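Local atomic coordinates of ferripyochelin binding protein (Salmonella enterica subsp. enterica serovar Typhimurium, PDB entry 3R3R), a protein that binds zinc on a left-handed beta-helix and belongs to the gamma-class carbonic anhydrase family, though its own activity is not established. Residues G50-V55 and L69-K74. Numbering follows the deposited sequence.
With ZN (zinc ion), chain B.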
# COMPACT_ATOMS: atom_id res chain seq x y z
N GLY A 50 1.79 8.45 8.25
CA GLY A 50 2.88 7.82 8.98
C GLY A 50 3.29 8.66 10.17
O GLY A 50 4.44 9.08 10.27
N ASP A 51 2.35 8.91 11.07
CA ASP A 51 2.64 9.77 12.21
C ASP A 51 3.11 9.02 13.45
O ASP A 51 4.24 9.21 13.89
CB ASP A 51 1.46 10.73 12.51
CG ASP A 51 0.09 10.04 12.59
OD1 ASP A 51 -0.03 8.81 12.62
OD2 ASP A 51 -0.89 10.79 12.64
N VAL A 52 2.28 8.12 13.96
CA VAL A 52 2.61 7.37 15.16
C VAL A 52 3.48 6.15 14.85
O VAL A 52 3.94 5.46 15.75
CB VAL A 52 1.35 6.98 15.96
CG1 VAL A 52 0.59 8.21 16.34
CG2 VAL A 52 0.47 6.03 15.16
N ASN A 53 3.69 5.89 13.57
CA ASN A 53 4.64 4.87 13.14
C ASN A 53 4.95 5.11 11.67
O ASN A 53 4.29 5.95 11.04
CB ASN A 53 4.09 3.47 13.39
CG ASN A 53 5.14 2.53 13.92
OD1 ASN A 53 6.28 2.51 13.44
ND2 ASN A 53 4.76 1.73 14.91
N TYR A 54 5.95 4.43 11.12
CA TYR A 54 6.35 4.68 9.75
C TYR A 54 5.58 3.83 8.74
O TYR A 54 5.01 2.78 9.08
CB TYR A 54 7.86 4.50 9.55
CG TYR A 54 8.35 3.08 9.55
CD1 TYR A 54 8.44 2.36 8.37
CD2 TYR A 54 8.75 2.45 10.73
CE1 TYR A 54 8.90 1.06 8.35
CE2 TYR A 54 9.22 1.13 10.72
CZ TYR A 54 9.29 0.45 9.51
OH TYR A 54 9.74 -0.85 9.44
N VAL A 55 5.60 4.31 7.50
CA VAL A 55 5.07 3.61 6.34
C VAL A 55 6.18 3.53 5.30
O VAL A 55 6.77 4.55 4.95
CB VAL A 55 3.86 4.37 5.74
CG1 VAL A 55 3.36 3.64 4.51
CG2 VAL A 55 2.75 4.52 6.78
N LEU A 69 -4.08 4.40 4.43
CA LEU A 69 -2.97 3.64 4.99
C LEU A 69 -2.61 4.26 6.33
O LEU A 69 -2.29 5.46 6.40
CB LEU A 69 -1.76 3.71 4.05
CG LEU A 69 -1.73 2.74 2.86
CD1 LEU A 69 -2.93 2.93 1.91
CD2 LEU A 69 -0.43 2.91 2.09
N HIS A 70 -2.67 3.46 7.40
CA HIS A 70 -2.28 3.94 8.72
C HIS A 70 -1.59 2.81 9.50
O HIS A 70 -1.30 1.75 8.95
CB HIS A 70 -3.49 4.55 9.46
CG HIS A 70 -3.12 5.38 10.65
ND1 HIS A 70 -3.74 5.26 11.87
CD2 HIS A 70 -2.17 6.34 10.80
CE1 HIS A 70 -3.20 6.12 12.73
NE2 HIS A 70 -2.24 6.78 12.10
N VAL A 71 -1.29 3.09 10.77
CA VAL A 71 -0.34 2.33 11.57
C VAL A 71 -0.75 2.42 13.04
O VAL A 71 -1.54 3.30 13.41
CB VAL A 71 1.08 2.94 11.42
CG1 VAL A 71 1.65 2.65 10.03
CG2 VAL A 71 1.07 4.46 11.71
N THR A 72 -0.23 1.51 13.87
CA THR A 72 -0.50 1.54 15.30
C THR A 72 0.70 2.09 16.06
O THR A 72 1.87 1.78 15.76
CB THR A 72 -0.90 0.13 15.81
OG1 THR A 72 -2.19 -0.19 15.26
CG2 THR A 72 -1.03 0.07 17.33
N HIS A 73 0.40 2.94 17.04
CA HIS A 73 1.41 3.62 17.85
C HIS A 73 2.20 2.67 18.74
O HIS A 73 1.80 1.52 18.98
CB HIS A 73 0.72 4.70 18.69
CG HIS A 73 -0.02 4.17 19.88
ND1 HIS A 73 -1.22 3.50 19.78
CD2 HIS A 73 0.26 4.25 21.21
CE1 HIS A 73 -1.64 3.17 20.99
NE2 HIS A 73 -0.76 3.61 21.87
N LYS A 74 3.30 3.20 19.25
CA LYS A 74 4.22 2.46 20.10
C LYS A 74 3.83 2.69 21.54
O LYS A 74 3.60 3.83 21.95
CB LYS A 74 5.64 2.96 19.83
CG LYS A 74 6.08 2.72 18.41
CD LYS A 74 7.29 3.59 18.08
CE LYS A 74 7.70 3.42 16.62
NZ LYS A 74 8.77 4.36 16.21
ZN ZN B . -5.27 3.96 12.55
O HOH W 1 4.13 5.86 18.40
O HOH W 2 -4.15 3.45 14.49
O HOH W 3 -5.92 4.95 14.15
O HOH W 4 -6.74 2.55 13.65
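The CA atoms of V52 and H73 come nearest, at 4.8 Å, where the chain of 50-55 turns a corner between two faces of the left-handed beta-helix and 69-74 runs past it, leaving strand 68-70 for a loop. The corner presents D51 to the zinc ligand H70. In H70 chi1 sets CG anti to the backbone N, and NE2 donates to D51 OD1 at 3.0 Å. The oxygen lies 4° from the ring plane, so the aspartate meets the ring at its edge, and it is met on its syn lone pair. The carboxylate is turned steeply against the ring, the two planes standing 73° apart. OD1 also accepts from V52 N, on the anti side and out of the carboxylate plane, and OD2 forms a salt bridge with R49. Beyond this polar pair, V71 is wedged against the corner: its CG2 packs on N53 CB at 3.6 Å and touches V52 CG2, and its CG1 reaches V55 CG2. V52 CB meets H73 CB at 3.6 Å. N53 ties the corner to the outgoing loop, ND2 donating to T72 O at 3.0 Å with an almost straight N-H...O angle of 172°; the same nitrogen bonds H80 O, and OD1 accepts from Y54 N, so both ends of the amide are engaged and its rotation is fixed. Water 1 links V52 O to K74 N. The other ring nitrogen of H70, ND1, binds zinc at 2.1 Å, alongside H99 and three waters. D51 is therefore a second-shell residue: its bond to NE2, which acts as the donor while ND1 is on zinc, would hold the ring's orientation and would be expected to make ND1 a stronger donor to the metal.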